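Local coordinates for protein methanosaeta concilii ACLY-B (Methanothrix soehngenii, PDB 6ZNW) that forms, with its partner subunit, ATP-citrate lyase, which uses ATP and coenzyme A to cleave citrate into acetyl-CoA and oxaloacetate, at residues V85-H90 / A110-G115; R206-N211 / G236-M241; K226-L231 / I251-V256; S437-G442 / G583-I588. All coordinates share one frame; numbering follows the deposited sequence.

Interaction 1: V85-H90 / A110-G115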
loop_
_atom_site.group_PDB
_atom_site.type_symbol
_atom_site.label_atom_id
_atom_site.label_comp_id
_atom_site.label_asym_id
_atom_site.label_seq_id
_atom_site.Cartn_x
_atom_site.Cartn_y
_atom_site.Cartn_z
ATOM N N VAL B 85 -25.300 -41.612 1.692
ATOM C CA VAL B 85 -24.719 -41.826 3.006
ATOM C C VAL B 85 -25.072 -40.566 3.787
ATOM O O VAL B 85 -24.548 -39.496 3.501
ATOM C CB VAL B 85 -23.201 -42.089 2.923
ATOM C CG1 VAL B 85 -22.629 -42.354 4.308
ATOM C CG2 VAL B 85 -22.906 -43.262 1.987
ATOM N N ASN B 86 -26.043 -40.678 4.693
ATOM C CA ASN B 86 -26.606 -39.558 5.433
ATOM C C ASN B 86 -25.957 -39.317 6.798
ATOM O O ASN B 86 -26.196 -40.055 7.755
ATOM C CB ASN B 86 -28.129 -39.758 5.566
ATOM C CG ASN B 86 -28.904 -38.551 6.009
ATOM O OD1 ASN B 86 -28.347 -37.499 6.289
ATOM N ND2 ASN B 86 -30.214 -38.677 6.079
ATOM N N PHE B 87 -25.164 -38.251 6.887
ATOM C CA PHE B 87 -24.517 -37.850 8.133
ATOM C C PHE B 87 -25.267 -36.722 8.837
ATOM O O PHE B 87 -24.698 -36.098 9.729
ATOM C CB PHE B 87 -23.044 -37.448 7.907
ATOM C CG PHE B 87 -22.115 -38.609 7.643
ATOM C CD1 PHE B 87 -21.683 -39.422 8.678
ATOM C CD2 PHE B 87 -21.656 -38.875 6.364
ATOM C CE1 PHE B 87 -20.852 -40.504 8.435
ATOM C CE2 PHE B 87 -20.789 -39.938 6.129
ATOM C CZ PHE B 87 -20.414 -40.761 7.164
ATOM N N ALA B 88 -26.543 -36.463 8.478
ATOM C CA ALA B 88 -27.323 -35.429 9.160
ATOM C C ALA B 88 -27.511 -35.805 10.634
ATOM O O ALA B 88 -27.527 -36.990 10.971
ATOM C CB ALA B 88 -28.683 -35.254 8.497
ATOM N N SER B 89 -27.615 -34.791 11.505
ATOM C CA SER B 89 -27.843 -34.983 12.935
ATOM C C SER B 89 -29.216 -35.652 13.170
ATOM O O SER B 89 -30.027 -35.716 12.243
ATOM C CB SER B 89 -27.806 -33.629 13.646
ATOM O OG SER B 89 -28.985 -32.860 13.441
ATOM N N HIS B 90 -29.496 -36.118 14.407
ATOM C CA HIS B 90 -30.804 -36.717 14.706
ATOM C C HIS B 90 -31.959 -35.710 14.516
ATOM O O HIS B 90 -33.108 -36.121 14.332
ATOM C CB HIS B 90 -30.831 -37.355 16.106
ATOM C CG HIS B 90 -30.820 -36.377 17.238
ATOM N ND1 HIS B 90 -29.639 -35.836 17.715
ATOM C CD2 HIS B 90 -31.848 -35.896 17.977
ATOM C CE1 HIS B 90 -29.986 -35.033 18.711
ATOM N NE2 HIS B 90 -31.305 -35.030 18.902
ATOM N N ALA B 110 -28.377 -44.700 4.001
ATOM C CA ALA B 110 -27.774 -45.163 5.237
ATOM C C ALA B 110 -27.859 -44.003 6.226
ATOM O O ALA B 110 -27.360 -42.924 5.939
ATOM C CB ALA B 110 -26.329 -45.561 5.004
ATOM N N VAL B 111 -28.564 -44.201 7.348
ATOM C CA VAL B 111 -28.767 -43.181 8.376
ATOM C C VAL B 111 -27.821 -43.433 9.539
ATOM O O VAL B 111 -27.968 -44.430 10.243
ATOM C CB VAL B 111 -30.233 -43.129 8.847
ATOM C CG1 VAL B 111 -30.454 -41.946 9.793
ATOM C CG2 VAL B 111 -31.187 -43.065 7.660
ATOM N N ILE B 112 -26.852 -42.538 9.735
ATOM C CA ILE B 112 -25.823 -42.690 10.757
ATOM C C ILE B 112 -26.296 -42.211 12.154
ATOM O O ILE B 112 -25.935 -42.815 13.173
ATOM C CB ILE B 112 -24.498 -41.969 10.267
ATOM C CG1 ILE B 112 -23.710 -42.815 9.226
ATOM C CG2 ILE B 112 -23.569 -41.616 11.417
ATOM C CD1 ILE B 112 -24.408 -43.265 7.983
ATOM N N ALA B 113 -27.097 -41.133 12.191
ATOM C CA ALA B 113 -27.540 -40.478 13.417
ATOM C C ALA B 113 -28.103 -41.385 14.510
ATOM O O ALA B 113 -28.896 -42.288 14.253
ATOM C CB ALA B 113 -28.546 -39.388 13.101
ATOM N N GLU B 114 -27.669 -41.117 15.739
ATOM C CA GLU B 114 -28.139 -41.750 16.962
ATOM C C GLU B 114 -29.116 -40.752 17.597
ATOM O O GLU B 114 -28.885 -39.535 17.551
ATOM C CB GLU B 114 -26.975 -41.971 17.943
ATOM C CG GLU B 114 -25.785 -42.691 17.341
ATOM C CD GLU B 114 -25.735 -44.179 17.619
ATOM O OE1 GLU B 114 -26.440 -44.637 18.553
ATOM O OE2 GLU B 114 -24.994 -44.890 16.898
ATOM N N GLY B 115 -30.181 -41.263 18.194
ATOM C CA GLY B 115 -31.171 -40.423 18.859
ATOM C C GLY B 115 -32.352 -40.029 17.999
ATOM O O GLY B 115 -33.016 -39.029 18.282
HETATM O O HOH W 1 -27.729 -39.500 9.925
#
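Parallel strand pairing ties Asn86 to Ala110 and Ile112 at the C-terminal ends of strands 83-86 and 108-111, two strands of the N-terminal mixed sheet, linked through helix 93-102 as a beta-alpha-beta crossover. Asn86 N donates to Ala110 O (2.9 Å), and Ile112 N donates to Asn86 O (3.2 Å). Past this point direct pairing stops and a water bridges the chains: it donates to Asn86 O and Ala88 O, 2.7 Å from each, and accepts from Ala113 N. Asn86 O therefore receives two donors. The side chain of Asn86 is just as busy: OD1 accepts from Ala88 N at 3.0 Å in an Asx turn, the donor standing 40° out of the carbonyl plane, while ND2 bonds to Thr96 and Thr97 of the crossover helix. On the other face Ile112 does the apolar work. Set anti to the carbonyl carbon (chi1 -78°), Ile112 CG1 meets Phe87 CE1 at 3.8 Å and carries Ile112 CD1 on to within 4.2 Å of Val85 CG1. An alanine in place of Ile112 would keep the backbone bond but would probably leave the Phe87 ring freer to turn and open a gap beside Val85. The chemistry implies that pairing can end here at little polar cost, probably because the water serves Ala88 O and Ala113 N and the Asn86 amide serves Ala88 N.

Interaction 2: R206-N211 / G236-M241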
loop_
_atom_site.group_PDB
_atom_site.type_symbol
_atom_site.label_atom_id
_atom_site.label_comp_id
_atom_site.label_asym_id
_atom_site.label_seq_id
_atom_site.Cartn_x
_atom_site.Cartn_y
_atom_site.Cartn_z
ATOM N N ARG B 206 -34.784 -49.917 18.480
ATOM C CA ARG B 206 -35.735 -51.045 18.496
ATOM C C ARG B 206 -36.664 -51.056 17.262
ATOM O O ARG B 206 -37.196 -52.114 16.950
ATOM C CB ARG B 206 -36.476 -51.263 19.826
ATOM C CG ARG B 206 -37.610 -50.364 20.250
ATOM C CD ARG B 206 -38.399 -51.028 21.394
ATOM N NE ARG B 206 -37.586 -51.168 22.603
ATOM C CZ ARG B 206 -37.497 -52.275 23.334
ATOM N NH1 ARG B 206 -36.716 -52.307 24.407
ATOM N NH2 ARG B 206 -38.196 -53.356 23.004
ATOM N N TYR B 207 -36.730 -49.968 16.476
ATOM C CA TYR B 207 -37.481 -49.958 15.212
ATOM C C TYR B 207 -36.518 -49.532 14.097
ATOM O O TYR B 207 -36.367 -48.338 13.844
ATOM C CB TYR B 207 -38.706 -49.028 15.277
ATOM C CG TYR B 207 -39.676 -49.459 16.350
ATOM C CD1 TYR B 207 -40.564 -50.504 16.132
ATOM C CD2 TYR B 207 -39.648 -48.883 17.610
ATOM C CE1 TYR B 207 -41.411 -50.953 17.140
ATOM C CE2 TYR B 207 -40.498 -49.314 18.621
ATOM C CZ TYR B 207 -41.374 -50.355 18.384
ATOM O OH TYR B 207 -42.198 -50.798 19.388
ATOM N N PRO B 208 -35.793 -50.480 13.474
ATOM C CA PRO B 208 -34.817 -50.081 12.439
ATOM C C PRO B 208 -35.451 -49.837 11.067
ATOM O O PRO B 208 -36.601 -50.200 10.836
ATOM C CB PRO B 208 -33.840 -51.260 12.418
ATOM C CG PRO B 208 -34.700 -52.455 12.794
ATOM C CD PRO B 208 -35.821 -51.944 13.678
ATOM N N GLY B 209 -34.696 -49.213 10.171
ATOM C CA GLY B 209 -35.121 -48.963 8.796
ATOM C C GLY B 209 -35.245 -50.263 8.026
ATOM O O GLY B 209 -36.119 -50.415 7.169
ATOM N N SER B 210 -34.367 -51.219 8.354
ATOM C CA SER B 210 -34.355 -52.557 7.800
ATOM C C SER B 210 -34.007 -53.541 8.908
ATOM O O SER B 210 -33.149 -53.268 9.745
ATOM C CB SER B 210 -33.369 -52.673 6.640
ATOM O OG SER B 210 -32.044 -52.297 6.991
ATOM N N ASN B 211 -34.723 -54.662 8.954
ATOM C CA ASN B 211 -34.483 -55.714 9.937
ATOM C C ASN B 211 -33.372 -56.646 9.457
ATOM O O ASN B 211 -33.051 -56.651 8.269
ATOM C CB ASN B 211 -35.776 -56.483 10.210
ATOM C CG ASN B 211 -36.771 -55.645 10.969
ATOM O OD1 ASN B 211 -37.658 -55.007 10.392
ATOM N ND2 ASN B 211 -36.612 -55.583 12.285
ATOM N N GLY B 236 -36.509 -56.360 21.856
ATOM C CA GLY B 236 -37.183 -56.435 20.570
ATOM C C GLY B 236 -37.345 -57.858 20.076
ATOM O O GLY B 236 -36.847 -58.802 20.697
ATOM N N GLU B 237 -38.037 -58.031 18.947
ATOM C CA GLU B 237 -38.295 -59.373 18.413
ATOM C C GLU B 237 -37.763 -59.605 17.009
ATOM O O GLU B 237 -38.275 -60.476 16.302
ATOM C CB GLU B 237 -39.793 -59.685 18.455
ATOM C CG GLU B 237 -40.289 -60.011 19.842
ATOM C CD GLU B 237 -41.792 -60.166 19.927
ATOM O OE1 GLU B 237 -42.340 -59.962 21.034
ATOM O OE2 GLU B 237 -42.422 -60.481 18.890
ATOM N N ASP B 238 -36.759 -58.830 16.605
ATOM C CA ASP B 238 -36.146 -58.910 15.287
ATOM C C ASP B 238 -35.652 -60.325 14.957
ATOM O O ASP B 238 -35.985 -60.852 13.900
ATOM C CB ASP B 238 -35.006 -57.870 15.195
ATOM C CG ASP B 238 -34.182 -57.884 13.922
ATOM O OD1 ASP B 238 -33.443 -58.866 13.705
ATOM O OD2 ASP B 238 -34.239 -56.890 13.171
ATOM N N GLU B 239 -34.886 -60.943 15.868
ATOM C CA GLU B 239 -34.299 -62.274 15.697
ATOM C C GLU B 239 -35.340 -63.379 15.499
ATOM O O GLU B 239 -35.039 -64.383 14.849
ATOM C CB GLU B 239 -33.331 -62.599 16.846
ATOM C CG GLU B 239 -32.103 -61.699 16.880
ATOM C CD GLU B 239 -32.232 -60.391 17.642
ATOM O OE1 GLU B 239 -33.374 -59.970 17.934
ATOM O OE2 GLU B 239 -31.182 -59.782 17.947
ATOM N N TYR B 240 -36.577 -63.171 16.000
ATOM C CA TYR B 240 -37.680 -64.112 15.797
ATOM C C TYR B 240 -38.147 -64.154 14.344
ATOM O O TYR B 240 -38.741 -65.139 13.948
ATOM C CB TYR B 240 -38.850 -63.858 16.765
ATOM C CG TYR B 240 -38.484 -64.247 18.175
ATOM C CD1 TYR B 240 -38.537 -65.574 18.587
ATOM C CD2 TYR B 240 -37.981 -63.310 19.065
ATOM C CE1 TYR B 240 -38.128 -65.950 19.860
ATOM C CE2 TYR B 240 -37.567 -63.673 20.337
ATOM C CZ TYR B 240 -37.628 -64.997 20.727
ATOM O OH TYR B 240 -37.221 -65.340 21.994
ATOM N N MET B 241 -37.858 -63.117 13.542
ATOM C CA MET B 241 -38.175 -63.139 12.117
ATOM C C MET B 241 -37.240 -64.148 11.423
ATOM O O MET B 241 -37.686 -64.892 10.553
ATOM C CB MET B 241 -38.001 -61.742 11.501
ATOM C CG MET B 241 -39.009 -60.739 12.007
ATOM S SD MET B 241 -38.536 -59.041 11.619
ATOM C CE MET B 241 -38.706 -59.052 9.839
#
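Asn211 points its amide at Asp238 and makes the one hydrogen bond between 206-211 and 236-241: Asn211 ND2 to Asp238 OD2, 2.9 Å, nearly straight at 164°. The oxygen lies close to the amide plane, but the donor comes in on the anti side of the carboxylate and 35° out of its plane. The two side chains slide past each other in opposite directions, and Asn211 CB lies 3.4 Å from Asp238 OD2. The Met241 side chain crosses that of Asn211 at about a right angle, Met241 SD 3.9 Å from Asn211 CG and the bent end placing Met241 CE at the same distance from Asn211 CB. Asp238 can reach over because its CG is anti to the backbone N (chi1 175°), and Met241 is kept beside it by its own backbone, Met241 N donating to Asp238 O at 3.0 Å. All this happens in the CoA-ligase region, related to succinyl-CoA synthetase, where the loop that follows strand 196-201 meets the N-terminal part of helix 239-247 and the segment leading into it. Asp238 OD2 has a second donor, Met212 N at the beginning of helix 212-221, so one carboxylate oxygen holds both the Asn211 side chain and the chain just after it. At the far end Arg206 NH2 lies 3.6 Å from Gly236 N; both are donors, Arg206 NH2 forming a salt bridge with Glu285 OE2 and Gly236 N a hydrogen bond to the same oxygen, while Arg206 NH1 bonds to Lys279 O. Tyr126 of the neighbouring citrate lyase chain packs on Asn211 and Asp238.

Interaction 3: K226-L231 / I251-V256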
loop_
_atom_site.group_PDB
_atom_site.type_symbol
_atom_site.label_atom_id
_atom_site.label_comp_id
_atom_site.label_asym_id
_atom_site.label_seq_id
_atom_site.Cartn_x
_atom_site.Cartn_y
_atom_site.Cartn_z
ATOM N N LYS B 226 -22.239 -68.606 0.440
ATOM C CA LYS B 226 -22.509 -70.009 0.805
ATOM C C LYS B 226 -22.730 -70.179 2.332
ATOM O O LYS B 226 -23.062 -71.271 2.785
ATOM C CB LYS B 226 -21.326 -70.910 0.387
ATOM C CG LYS B 226 -20.687 -70.578 -0.965
ATOM C CD LYS B 226 -21.582 -70.973 -2.134
ATOM C CE LYS B 226 -20.888 -70.827 -3.464
ATOM N NZ LYS B 226 -20.066 -69.593 -3.532
ATOM N N MET B 227 -22.541 -69.109 3.112
ATOM C CA MET B 227 -22.586 -69.133 4.558
ATOM C C MET B 227 -23.214 -67.849 5.080
ATOM O O MET B 227 -22.804 -66.773 4.655
ATOM C CB MET B 227 -21.122 -69.129 5.028
ATOM C CG MET B 227 -20.855 -69.971 6.227
ATOM S SD MET B 227 -19.123 -69.753 6.691
ATOM C CE MET B 227 -19.327 -69.451 8.399
ATOM N N ILE B 228 -24.149 -67.938 6.032
ATOM C CA ILE B 228 -24.732 -66.742 6.644
ATOM C C ILE B 228 -24.318 -66.661 8.131
ATOM O O ILE B 228 -24.255 -67.685 8.800
ATOM C CB ILE B 228 -26.260 -66.615 6.411
ATOM C CG1 ILE B 228 -26.603 -66.811 4.938
ATOM C CG2 ILE B 228 -26.799 -65.270 6.888
ATOM C CD1 ILE B 228 -28.083 -67.070 4.685
ATOM N N ALA B 229 -23.958 -65.466 8.621
ATOM C CA ALA B 229 -23.553 -65.281 10.014
ATOM C C ALA B 229 -24.221 -64.037 10.564
ATOM O O ALA B 229 -24.296 -63.036 9.857
ATOM C CB ALA B 229 -22.040 -65.138 10.106
ATOM N N CYS B 230 -24.729 -64.091 11.799
ATOM C CA CYS B 230 -25.358 -62.916 12.381
ATOM C C CYS B 230 -25.129 -62.793 13.879
ATOM O O CYS B 230 -24.976 -63.792 14.586
ATOM C CB CYS B 230 -26.838 -62.811 12.014
ATOM S SG CYS B 230 -27.947 -63.855 12.990
ATOM N N LEU B 231 -25.080 -61.549 14.346
ATOM C CA LEU B 231 -24.863 -61.238 15.745
ATOM C C LEU B 231 -25.955 -60.274 16.190
ATOM O O LEU B 231 -25.974 -59.125 15.763
ATOM C CB LEU B 231 -23.491 -60.585 15.898
ATOM C CG LEU B 231 -23.004 -60.358 17.316
ATOM C CD1 LEU B 231 -22.754 -61.680 18.038
ATOM C CD2 LEU B 231 -21.744 -59.490 17.312
ATOM N N ILE B 251 -34.438 -70.118 4.694
ATOM C CA ILE B 251 -32.988 -70.016 4.788
ATOM C C ILE B 251 -32.443 -71.454 4.797
ATOM O O ILE B 251 -32.601 -72.179 5.782
ATOM C CB ILE B 251 -32.530 -69.217 6.040
ATOM C CG1 ILE B 251 -33.177 -67.826 6.110
ATOM C CG2 ILE B 251 -31.009 -69.128 6.109
ATOM C CD1 ILE B 251 -33.256 -67.274 7.508
ATOM N N THR B 252 -31.866 -71.879 3.670
ATOM C CA THR B 252 -31.287 -73.208 3.478
ATOM C C THR B 252 -29.762 -73.223 3.698
ATOM O O THR B 252 -29.191 -74.275 3.998
ATOM C CB THR B 252 -31.646 -73.739 2.088
ATOM O OG1 THR B 252 -31.054 -72.880 1.100
ATOM C CG2 THR B 252 -33.156 -73.872 1.883
ATOM N N LYS B 253 -29.103 -72.074 3.525
ATOM C CA LYS B 253 -27.661 -71.966 3.733
ATOM C C LYS B 253 -27.355 -72.052 5.223
ATOM O O LYS B 253 -28.170 -71.602 6.029
ATOM C CB LYS B 253 -27.142 -70.647 3.147
ATOM C CG LYS B 253 -27.031 -70.689 1.636
ATOM C CD LYS B 253 -26.871 -69.319 1.038
ATOM C CE LYS B 253 -27.210 -69.368 -0.424
ATOM N NZ LYS B 253 -27.075 -68.034 -1.044
ATOM N N PRO B 254 -26.217 -72.658 5.628
ATOM C CA PRO B 254 -25.922 -72.753 7.069
ATOM C C PRO B 254 -25.763 -71.377 7.714
ATOM O O PRO B 254 -25.077 -70.512 7.173
ATOM C CB PRO B 254 -24.645 -73.600 7.127
ATOM C CG PRO B 254 -24.014 -73.439 5.786
ATOM C CD PRO B 254 -25.144 -73.260 4.808
ATOM N N LEU B 255 -26.464 -71.161 8.835
ATOM C CA LEU B 255 -26.485 -69.879 9.534
ATOM C C LEU B 255 -25.872 -69.925 10.943
ATOM O O LEU B 255 -26.366 -70.640 11.803
ATOM C CB LEU B 255 -27.933 -69.343 9.568
ATOM C CG LEU B 255 -28.241 -68.092 10.391
ATOM C CD1 LEU B 255 -27.390 -66.927 10.011
ATOM C CD2 LEU B 255 -29.678 -67.716 10.241
ATOM N N VAL B 256 -24.808 -69.144 11.173
ATOM C CA VAL B 256 -24.162 -69.011 12.480
ATOM C C VAL B 256 -24.876 -67.861 13.186
ATOM O O VAL B 256 -25.024 -66.796 12.599
ATOM C CB VAL B 256 -22.637 -68.737 12.375
ATOM C CG1 VAL B 256 -22.020 -68.550 13.757
ATOM C CG2 VAL B 256 -21.928 -69.859 11.624
#
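Ile228 and Leu255 sit side by side on parallel strands 227-233 and 255-260, the two ends of a beta-alpha-beta unit whose helix 239-247 crosses over the sheet in the CoA-ligase region. Starting from its root, Ile228 CB lies 3.8 Å from Leu255 CD1. Ile228 CG2, anti to the backbone N, comes closer still, 3.6 Å from Leu255 CD1. The other branch runs out through CG1 to its tip, where Ile228 CD1 meets Ile251 CG2 at 3.9 Å and Lys253 CB at 4.0 Å, so this one side chain spans from the paired strand to the turn that leads into it. Helix 212-221 borders Ile228, and helix 239-247 covers Leu255, enclosing this face. Met227, Ala229 and Val256 occupy the opposite face, where helix 308-321 packs on Met227 and Ala229. Three backbone bonds fix the register: Ile228 N to Pro254 O (3.0 Å), Val256 N to Ile228 O, and Cys230 N to Val256 O (2.8 Å). Beyond CB the Lys253 chain is extended, and its NZ bonds to the carbonyls of Tyr219, Asn222 and Ile225, which anchors the turn to the end of helix 212-221 and the loop after it. Ile228 O is hemmed in as well as bonded: Leu255 CA makes a CA-H...O contact with it, and Leu255 CD1 comes to 3.4 Å from Ile228 O.

Interaction 4: S437-G442 / G583-I588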
loop_
_atom_site.group_PDB
_atom_site.type_symbol
_atom_site.label_atom_id
_atom_site.label_comp_id
_atom_site.label_asym_id
_atom_site.label_seq_id
_atom_site.Cartn_x
_atom_site.Cartn_y
_atom_site.Cartn_z
ATOM N N SER B 437 -6.993 1.361 3.514
ATOM C CA SER B 437 -6.433 1.811 2.247
ATOM C C SER B 437 -5.930 3.246 2.385
ATOM O O SER B 437 -4.866 3.558 1.873
ATOM C CB SER B 437 -7.503 1.790 1.149
ATOM O OG SER B 437 -7.929 0.465 0.894
ATOM N N SER B 438 -6.740 4.123 3.042
ATOM C CA SER B 438 -6.405 5.535 3.225
ATOM C C SER B 438 -5.152 5.668 4.115
ATOM O O SER B 438 -4.245 6.440 3.793
ATOM C CB SER B 438 -7.585 6.305 3.843
ATOM O OG SER B 438 -8.733 6.185 3.019
ATOM N N LEU B 439 -5.079 4.885 5.177
ATOM C CA LEU B 439 -3.915 4.867 6.053
ATOM C C LEU B 439 -2.625 4.504 5.303
ATOM O O LEU B 439 -1.604 5.181 5.460
ATOM C CB LEU B 439 -4.160 3.902 7.237
ATOM C CG LEU B 439 -2.950 3.625 8.189
ATOM C CD1 LEU B 439 -2.466 4.921 8.904
ATOM C CD2 LEU B 439 -3.285 2.532 9.178
ATOM N N CYS B 440 -2.662 3.432 4.515
ATOM C CA CYS B 440 -1.492 2.967 3.745
ATOM C C CYS B 440 -1.141 3.950 2.658
ATOM O O CYS B 440 0.000 4.145 2.417
ATOM C CB CYS B 440 -1.692 1.546 3.203
ATOM S SG CYS B 440 -1.814 0.300 4.524
ATOM N N SER B 441 -2.109 4.606 2.032
ATOM C CA SER B 441 -1.840 5.648 1.050
ATOM C C SER B 441 -0.920 6.771 1.665
ATOM O O SER B 441 0.049 7.203 1.036
ATOM C CB SER B 441 -3.156 6.227 0.547
ATOM O OG SER B 441 -2.869 7.019 -0.576
ATOM N N GLY B 442 -1.219 7.179 2.884
ATOM C CA GLY B 442 -0.421 8.157 3.611
ATOM C C GLY B 442 0.888 7.613 4.182
ATOM O O GLY B 442 1.918 8.272 4.048
ATOM N N GLY B 583 -2.394 10.134 13.962
ATOM C CA GLY B 583 -2.894 11.327 13.306
ATOM C C GLY B 583 -3.478 11.009 11.942
ATOM O O GLY B 583 -4.510 11.589 11.588
ATOM N N LEU B 584 -2.862 10.082 11.176
ATOM C CA LEU B 584 -3.425 9.679 9.849
ATOM C C LEU B 584 -4.810 9.117 9.988
ATOM O O LEU B 584 -5.702 9.563 9.282
ATOM C CB LEU B 584 -2.546 8.685 9.051
ATOM C CG LEU B 584 -1.100 9.102 8.753
ATOM C CD1 LEU B 584 -0.422 8.162 7.756
ATOM C CD2 LEU B 584 -1.040 10.473 8.228
ATOM N N ILE B 585 -5.024 8.169 10.915
ATOM C CA ILE B 585 -6.362 7.634 11.177
ATOM C C ILE B 585 -7.321 8.764 11.611
ATOM O O ILE B 585 -8.423 8.846 11.100
ATOM C CB ILE B 585 -6.276 6.494 12.248
ATOM C CG1 ILE B 585 -5.582 5.217 11.611
ATOM C CG2 ILE B 585 -7.693 6.158 12.822
ATOM C CD1 ILE B 585 -5.151 4.222 12.656
ATOM N N GLY B 586 -6.872 9.658 12.500
ATOM C CA GLY B 586 -7.666 10.821 12.879
ATOM C C GLY B 586 -8.096 11.693 11.685
ATOM O O GLY B 586 -9.260 12.090 11.596
ATOM N N HIS B 587 -7.190 12.021 10.774
ATOM C CA HIS B 587 -7.514 12.820 9.583
ATOM C C HIS B 587 -8.486 12.109 8.670
ATOM O O HIS B 587 -9.412 12.732 8.135
ATOM C CB HIS B 587 -6.241 13.222 8.804
ATOM C CG HIS B 587 -5.490 14.324 9.485
ATOM N ND1 HIS B 587 -6.065 15.579 9.653
ATOM C CD2 HIS B 587 -4.282 14.304 10.113
ATOM C CE1 HIS B 587 -5.200 16.273 10.386
ATOM N NE2 HIS B 587 -4.095 15.568 10.640
ATOM N N ILE B 588 -8.329 10.781 8.512
ATOM C CA ILE B 588 -9.256 9.990 7.694
ATOM C C ILE B 588 -10.660 10.082 8.269
ATOM O O ILE B 588 -11.616 10.304 7.520
ATOM C CB ILE B 588 -8.745 8.506 7.603
ATOM C CG1 ILE B 588 -7.421 8.429 6.787
ATOM C CG2 ILE B 588 -9.830 7.564 7.026
ATOM C CD1 ILE B 588 -6.537 7.257 7.156
#
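The end of Leu439 packs across Leu584 at about a right angle, joining helices 435-443 and 573-593 in the citrate synthase-like region, a largely helical part of the chain. The short segments cross at 128°, closer to antiparallel than to parallel, with axes 9.5 Å apart. Leu439 starts off to the side of the partner helix, but with CG anti to the backbone N (chi1 173°) its end swings in, and Leu439 CD1 lodges 3.8 Å from Leu584 CB and 4.1 Å from Ile585 CG1. From the other helix Ile588 points toward its partner: Ile588 CG1 and CD1 lie along Ser438 CB, each 3.6 Å from it, and CD1 ends 3.4 Å from Leu439 N. Cutting Ile588 back to an alanine would probably leave a gap against Ser438 CB and the Leu439 backbone. Ser438 OG bonds to Asp434 O, just ahead of the helix. A second subunit of this protein joins in, its Ala577 packing on Leu439 and its Trp392 on Ile585, so the helix pair lies at a subunit interface. Bound citryl-coenzyme A is about 8 Å from the Leu584 side chain. Gly442 leaves the room that Leu584 needs: a beta carbon there would come tight against Leu584 CD1, which as it is rests 3.8 Å from Gly442 C.

How the interactions relate
Going from the N terminus, interaction 1 comes first and closes a short loop, the crossover through helix 93-102 in the N-terminal sheet. The chain then enters the CoA-ligase region, where interactions 2 and 3 cross: the order is 206-211, 226-231, 236-241, 251-256, so interaction 3 opens before interaction 2 closes. Their centres are about 17 Å apart, and both involve helix 239-247, whose N-terminal part belongs to interaction 2 and which bridges the strands of interaction 3. Interaction 1 lies about 19 Å, centre to centre, from interaction 2. Interaction 4 follows much later, closing a loop of 140 mostly helical residues, and lies across the chain's centre, about 71 Å from interaction 2 between centres, in the citrate synthase-like part.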